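Succinate dehydrogenase subunit A (Mycolicibacterium smegmatis, PDB 7D6V) probably serves as the FAD-carrying flavoprotein subunit of the Sdh1 succinate dehydrogenase, oxidising succinate and passing the electrons to the iron-sulfur subunit. Local coordinates at residues I174-L179 / L232-A236; D180-G186 / R453-S457. The contacts are given in a common frame with arbitrary orientation. Residue numbers count along the deposited sequence, not the author numbering.

Contact 1. Residues I174-L179 / L232-A236; sequences ITELIL and LALRA. With FAD (flavin-adenine dinucleotide), chain D.
Segment 174-179 of strand 172-179 lies over segment 232-236, the end of helix 230-236; the segment axes approach to 8.1 Å and cross at -30°, N-to-C directions roughly alike. In register, the CA of E176 is 6.4 Å from that of L232, the CA of L177 6.3 Å from that of A236. T175 (-112/-16) breaks the extended backbone, forming with E176 a classic beta bulge facing F188.

Apolar contacts fill the interface. L232 (m, t) spreads against the strand, CD1 4.1 Å from I174 CG2 and CD2 4.0 Å from CG of L177 (m, t), whose CA-to-CB bond points toward the helix. Small A236 leaves room for two leucines: its CB is 4.1 Å from both L177 CD1 and L179 CD1.

E176 OE1 makes a long salt bridge to R235 NE (3.6 Å), at the edge of the guanidinium, whose NH1 is hydrogen-bonded to N542.

The strand, outermost within this chain in a four-stranded mixed sheet of the FAD-binding domain, offers its edge to the adenine: I174 N donates to N1A (3.1 Å), I174 O accepts from N6A (3.2 Å). No hydrogen bond joins strand to helix: aliphatic packing dominates, while I174 spends its main-chain polarity on the cofactor.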
loop_
_atom_site.group_PDB
_atom_site.type_symbol
_atom_site.label_atom_id
_atom_site.label_comp_id
_atom_site.label_asym_id
_atom_site.label_seq_id
_atom_site.Cartn_x
_atom_site.Cartn_y
_atom_site.Cartn_z
ATOM N N ILE A 174 -1.876 -18.430 -15.841
ATOM C CA ILE A 174 -1.619 -19.811 -16.236
ATOM C C ILE A 174 -2.927 -20.583 -16.165
ATOM O O ILE A 174 -3.626 -20.545 -15.147
ATOM C CB ILE A 174 -0.547 -20.457 -15.342
ATOM C CG1 ILE A 174 0.796 -19.751 -15.520
ATOM C CG2 ILE A 174 -0.417 -21.934 -15.653
ATOM C CD1 ILE A 174 1.364 -19.851 -16.915
ATOM N N THR A 175 -3.261 -21.284 -17.249
ATOM C CA THR A 175 -4.522 -22.003 -17.340
ATOM C C THR A 175 -4.374 -23.517 -17.357
ATOM O O THR A 175 -5.366 -24.214 -17.132
ATOM C CB THR A 175 -5.296 -21.574 -18.595
ATOM O OG1 THR A 175 -4.646 -22.087 -19.763
ATOM C CG2 THR A 175 -5.361 -20.063 -18.687
ATOM N N GLU A 176 -3.181 -24.041 -17.619
ATOM C CA GLU A 176 -2.987 -25.481 -17.683
ATOM C C GLU A 176 -1.548 -25.816 -17.323
ATOM O O GLU A 176 -0.636 -25.007 -17.502
ATOM C CB GLU A 176 -3.322 -26.028 -19.076
ATOM C CG GLU A 176 -3.599 -27.519 -19.120
ATOM C CD GLU A 176 -4.950 -27.879 -18.528
ATOM O OE1 GLU A 176 -5.054 -27.995 -17.289
ATOM O OE2 GLU A 176 -5.912 -28.041 -19.306
ATOM N N LEU A 177 -1.357 -27.025 -16.808
ATOM C CA LEU A 177 -0.037 -27.599 -16.592
ATOM C C LEU A 177 0.150 -28.755 -17.560
ATOM O O LEU A 177 -0.708 -29.640 -17.646
ATOM C CB LEU A 177 0.135 -28.078 -15.149
ATOM C CG LEU A 177 0.070 -27.019 -14.050
ATOM C CD1 LEU A 177 0.316 -27.647 -12.695
ATOM C CD2 LEU A 177 1.071 -25.917 -14.317
ATOM N N ILE A 178 1.255 -28.746 -18.282
ATOM C CA ILE A 178 1.525 -29.743 -19.309
ATOM C C ILE A 178 2.310 -30.892 -18.697
ATOM O O ILE A 178 3.257 -30.682 -17.931
ATOM C CB ILE A 178 2.280 -29.117 -20.496
ATOM C CG1 ILE A 178 1.546 -27.871 -20.995
ATOM C CG2 ILE A 178 2.439 -30.124 -21.617
ATOM C CD1 ILE A 178 0.166 -28.148 -21.534
ATOM N N LEU A 179 1.911 -32.113 -19.035
ATOM C CA LEU A 179 2.530 -33.321 -18.517
ATOM C C LEU A 179 3.150 -34.116 -19.656
ATOM O O LEU A 179 2.673 -34.074 -20.794
ATOM C CB LEU A 179 1.507 -34.188 -17.777
ATOM C CG LEU A 179 1.386 -34.032 -16.261
ATOM C CD1 LEU A 179 1.135 -32.592 -15.869
ATOM C CD2 LEU A 179 0.268 -34.913 -15.753
ATOM N N LEU A 232 -5.366 -26.346 -10.700
ATOM C CA LEU A 232 -4.249 -26.712 -11.565
ATOM C C LEU A 232 -3.600 -28.011 -11.107
ATOM O O LEU A 232 -3.405 -28.934 -11.903
ATOM C CB LEU A 232 -3.222 -25.580 -11.601
ATOM C CG LEU A 232 -3.475 -24.452 -12.600
ATOM C CD1 LEU A 232 -2.481 -23.325 -12.398
ATOM C CD2 LEU A 232 -3.406 -24.978 -14.015
ATOM N N ALA A 233 -3.268 -28.105 -9.818
ATOM C CA ALA A 233 -2.683 -29.329 -9.286
ATOM C C ALA A 233 -3.672 -30.481 -9.346
ATOM O O ALA A 233 -3.293 -31.626 -9.623
ATOM C CB ALA A 233 -2.214 -29.105 -7.850
ATOM N N LEU A 234 -4.950 -30.194 -9.106
ATOM C CA LEU A 234 -5.950 -31.248 -9.091
ATOM C C LEU A 234 -6.140 -31.844 -10.482
ATOM O O LEU A 234 -6.315 -33.059 -10.626
ATOM C CB LEU A 234 -7.248 -30.675 -8.527
ATOM C CG LEU A 234 -8.418 -31.569 -8.158
ATOM C CD1 LEU A 234 -8.006 -32.520 -7.056
ATOM C CD2 LEU A 234 -9.560 -30.701 -7.701
ATOM N N ARG A 235 -6.088 -31.008 -11.523
ATOM C CA ARG A 235 -6.173 -31.503 -12.893
ATOM C C ARG A 235 -4.854 -32.086 -13.384
ATOM O O ARG A 235 -4.857 -32.931 -14.285
ATOM C CB ARG A 235 -6.633 -30.388 -13.834
ATOM C CG ARG A 235 -8.085 -29.980 -13.653
ATOM C CD ARG A 235 -8.574 -29.097 -14.793
ATOM N NE ARG A 235 -7.814 -27.858 -14.905
ATOM C CZ ARG A 235 -8.213 -26.691 -14.416
ATOM N NH1 ARG A 235 -7.456 -25.614 -14.563
ATOM N NH2 ARG A 235 -9.368 -26.598 -13.778
ATOM N N ALA A 236 -3.724 -31.652 -12.821
ATOM C CA ALA A 236 -2.448 -32.260 -13.180
ATOM C C ALA A 236 -2.304 -33.647 -12.579
ATOM O O ALA A 236 -1.584 -34.487 -13.127
ATOM C CB ALA A 236 -1.291 -31.368 -12.737
HETATM P PA FAD D . -0.592 -14.356 -2.443
HETATM O O1A FAD D . 0.626 -13.526 -2.282
HETATM O O2A FAD D . -1.862 -13.909 -1.829
HETATM O O5B FAD D . -0.870 -14.473 -4.011
HETATM C C5B FAD D . -0.516 -15.600 -4.792
HETATM C C4B FAD D . 0.052 -15.145 -6.126
HETATM O O4B FAD D . -0.253 -16.093 -7.143
HETATM C C3B FAD D . -0.503 -13.832 -6.622
HETATM O O3B FAD D . 0.591 -13.078 -7.124
HETATM C C2B FAD D . -1.388 -14.207 -7.782
HETATM O O2B FAD D . -1.461 -13.188 -8.771
HETATM C C1B FAD D . -0.690 -15.423 -8.314
HETATM N N9A FAD D . -1.610 -16.270 -9.089
HETATM C C8A FAD D . -2.749 -16.809 -8.657
HETATM N N7A FAD D . -3.335 -17.530 -9.630
HETATM C C5A FAD D . -2.558 -17.450 -10.714
HETATM C C6A FAD D . -2.583 -17.972 -12.089
HETATM N N6A FAD D . -3.585 -18.751 -12.523
HETATM N N1A FAD D . -1.570 -17.645 -12.900
HETATM C C2A FAD D . -0.553 -16.878 -12.497
HETATM N N3A FAD D . -0.469 -16.372 -11.269
HETATM C C4A FAD D . -1.421 -16.619 -10.351
HETATM N N1 FAD D . -2.201 -13.612 7.610
HETATM C C2 FAD D . -1.523 -13.304 8.733
HETATM O O2 FAD D . -0.718 -14.126 9.181
HETATM N N3 FAD D . -1.677 -12.153 9.390
HETATM C C4 FAD D . -2.525 -11.221 8.978
HETATM O O4 FAD D . -2.650 -10.160 9.603
HETATM C C4X FAD D . -3.313 -11.469 7.760
HETATM N N5 FAD D . -4.187 -10.567 7.288
HETATM C C5X FAD D . -4.886 -10.824 6.172
HETATM C C6 FAD D . -5.782 -9.880 5.697
HETATM C C7 FAD D . -6.509 -10.137 4.551
HETATM C C7M FAD D . -7.484 -9.125 4.028
HETATM C C8 FAD D . -6.330 -11.416 3.835
HETATM C C8M FAD D . -7.119 -11.694 2.590
HETATM C C9 FAD D . -5.435 -12.360 4.301
HETATM C C9A FAD D . -4.710 -12.105 5.447
HETATM N N10 FAD D . -3.807 -13.059 5.922
HETATM C C10 FAD D . -3.091 -12.758 7.083
HETATM C "C1'" FAD D . -3.603 -14.321 5.221
HETATM C "C2'" FAD D . -2.292 -14.263 4.445
HETATM O "O2'" FAD D . -2.087 -12.952 3.925
HETATM C "C3'" FAD D . -2.275 -15.213 3.261
HETATM O "O3'" FAD D . -2.334 -16.546 3.750
HETATM C "C4'" FAD D . -0.996 -15.044 2.457
HETATM O "O4'" FAD D . -0.920 -13.720 1.950
HETATM C "C5'" FAD D . -0.919 -16.001 1.284
HETATM O "O5'" FAD D . 0.197 -15.616 0.496
HETATM P P FAD D . 0.640 -16.400 -0.820
HETATM O O1P FAD D . 2.028 -15.970 -1.137
HETATM O O2P FAD D . 0.365 -17.851 -0.651
HETATM O O3P FAD D . -0.354 -15.868 -1.967
#

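Contact 2. Residues D180-G186 / R453-S457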
loop_
_atom_site.group_PDB
_atom_site.type_symbol
_atom_site.label_atom_id
_atom_site.label_comp_id
_atom_site.label_asym_id
_atom_site.label_seq_id
_atom_site.Cartn_x
_atom_site.Cartn_y
_atom_site.Cartn_z
ATOM N N ASP A 180 4.226 -34.837 -19.346
ATOM C CA ASP A 180 4.879 -35.704 -20.321
ATOM C C ASP A 180 4.472 -37.162 -20.141
ATOM O O ASP A 180 3.898 -37.768 -21.050
ATOM C CB ASP A 180 6.402 -35.553 -20.211
ATOM C CG ASP A 180 7.143 -36.232 -21.347
ATOM O OD1 ASP A 180 6.485 -36.763 -22.265
ATOM O OD2 ASP A 180 8.393 -36.238 -21.316
ATOM N N ASP A 181 4.746 -37.734 -18.974
ATOM C CA ASP A 181 4.326 -39.092 -18.648
ATOM C C ASP A 181 3.832 -39.101 -17.205
ATOM O O ASP A 181 4.228 -39.923 -16.379
ATOM C CB ASP A 181 5.464 -40.081 -18.904
ATOM C CG ASP A 181 5.051 -41.534 -18.708
ATOM O OD1 ASP A 181 4.703 -42.187 -19.715
ATOM O OD2 ASP A 181 5.109 -42.044 -17.571
ATOM N N GLY A 182 2.971 -38.140 -16.880
ATOM C CA GLY A 182 2.575 -37.899 -15.516
ATOM C C GLY A 182 3.486 -36.961 -14.759
ATOM O O GLY A 182 3.186 -36.628 -13.606
ATOM N N LYS A 183 4.584 -36.528 -15.368
ATOM C CA LYS A 183 5.510 -35.587 -14.762
ATOM C C LYS A 183 5.311 -34.202 -15.362
ATOM O O LYS A 183 4.898 -34.061 -16.513
ATOM C CB LYS A 183 6.957 -36.035 -14.969
ATOM C CG LYS A 183 7.150 -37.535 -14.947
ATOM C CD LYS A 183 8.571 -37.905 -15.331
ATOM C CE LYS A 183 8.936 -37.341 -16.694
ATOM N NZ LYS A 183 8.311 -38.104 -17.809
ATOM N N ILE A 184 5.608 -33.177 -14.563
ATOM C CA ILE A 184 5.482 -31.806 -15.034
ATOM C C ILE A 184 6.424 -31.581 -16.204
ATOM O O ILE A 184 7.610 -31.920 -16.143
ATOM C CB ILE A 184 5.770 -30.822 -13.891
ATOM C CG1 ILE A 184 4.598 -30.779 -12.910
ATOM C CG2 ILE A 184 6.083 -29.439 -14.434
ATOM C CD1 ILE A 184 3.279 -30.428 -13.545
ATOM N N ALA A 185 5.895 -31.007 -17.284
ATOM C CA ALA A 185 6.695 -30.643 -18.440
ATOM C C ALA A 185 6.639 -29.162 -18.771
ATOM O O ALA A 185 7.438 -28.703 -19.592
ATOM C CB ALA A 185 6.262 -31.448 -19.675
ATOM N N GLY A 186 5.736 -28.409 -18.166
ATOM C CA GLY A 186 5.660 -26.986 -18.412
ATOM C C GLY A 186 4.291 -26.444 -18.063
ATOM O O GLY A 186 3.403 -27.167 -17.617
ATOM N N ARG A 453 15.173 -34.303 -19.331
ATOM C CA ARG A 453 14.100 -33.343 -19.101
ATOM C C ARG A 453 12.845 -33.755 -19.859
ATOM O O ARG A 453 12.932 -34.121 -21.037
ATOM C CB ARG A 453 14.526 -31.948 -19.523
ATOM C CG ARG A 453 15.468 -31.285 -18.540
ATOM C CD ARG A 453 16.217 -30.142 -19.182
ATOM N NE ARG A 453 15.382 -28.957 -19.331
ATOM C CZ ARG A 453 15.405 -27.922 -18.499
ATOM N NH1 ARG A 453 16.225 -27.928 -17.456
ATOM N NH2 ARG A 453 14.610 -26.882 -18.711
ATOM N N PRO A 454 11.679 -33.719 -19.215
ATOM C CA PRO A 454 10.436 -34.053 -19.916
ATOM C C PRO A 454 10.122 -33.050 -21.015
ATOM O O PRO A 454 10.461 -31.869 -20.928
ATOM C CB PRO A 454 9.381 -34.013 -18.803
ATOM C CG PRO A 454 10.004 -33.210 -17.710
ATOM C CD PRO A 454 11.462 -33.478 -17.781
ATOM N N LYS A 455 9.457 -33.538 -22.056
ATOM C CA LYS A 455 9.191 -32.772 -23.264
ATOM C C LYS A 455 7.704 -32.473 -23.394
ATOM O O LYS A 455 6.864 -33.355 -23.195
ATOM C CB LYS A 455 9.678 -33.533 -24.497
ATOM C CG LYS A 455 11.182 -33.704 -24.545
ATOM C CD LYS A 455 11.624 -34.453 -25.787
ATOM C CE LYS A 455 13.140 -34.531 -25.860
ATOM N NZ LYS A 455 13.702 -35.370 -24.771
ATOM N N VAL A 456 7.384 -31.223 -23.734
ATOM C CA VAL A 456 5.998 -30.848 -23.982
ATOM C C VAL A 456 5.548 -31.403 -25.327
ATOM O O VAL A 456 6.280 -31.347 -26.325
ATOM C CB VAL A 456 5.823 -29.321 -23.923
ATOM C CG1 VAL A 456 6.117 -28.809 -22.533
ATOM C CG2 VAL A 456 6.722 -28.635 -24.933
ATOM N N SER A 457 4.344 -31.962 -25.354
ATOM C CA SER A 457 3.741 -32.461 -26.579
ATOM C C SER A 457 2.832 -31.398 -27.180
ATOM O O SER A 457 2.195 -30.623 -26.463
ATOM C CB SER A 457 2.946 -33.741 -26.319
ATOM O OG SER A 457 1.804 -33.477 -25.526
#
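A beta hairpin, strands 172-179 and 184-191 joined by a tight loop, meets the extended segment 453-457 that leads into helix 458-469. D180 opens the loop with chi1 t, which carries its carboxylate across the gap: OD2 accepts a hydrogen bond from K455 N at 3.0 Å. Folding back with chi3 and chi4 both m, K183 brings NZ within 4.0 Å of D180 OD2, a long salt bridge, while its CE lies 4.0 Å from P454 CB. Between them G182 takes positive phi (87°), where a CB would strike the preceding carbonyl.

P454 contributes the largest covered area here. Its rigid ring, puckered C-gamma endo, sits against the hairpin with CB 4.1 Å from A185 CB; the methyl of A185 is short enough to let the chain come this close. A185 and G186 form a classic beta bulge facing I178. A CB on G186 would crowd V456, whose m rotamer sets CG1 3.9 Å from A185 CB and 3.2 Å from A185 O.

How the contacts relate
The two contacts, with centres 11 Å apart, share one beta hairpin: strand 172-179 belongs to contact 1, and the turn and start of strand 184-191 to contact 2. These strands are antiparallel neighbours in a four-stranded mixed sheet, tied by probable backbone hydrogen bonds at I178. Side chains bridge the contacts too, L179 against I184 and I178 against V456. Along the chain the segments alternate: 174-179, 180-186, 232-236, then 453-457. The hairpin thus links helix 230-236 with the much later approach to helix 458-469. Contact 1 reaches the adenine, but the CA of G186 is about 13 Å from the nearest FAD atom, and contact 2 is centred farther from the chain's centre (about 28 Å against 19 Å).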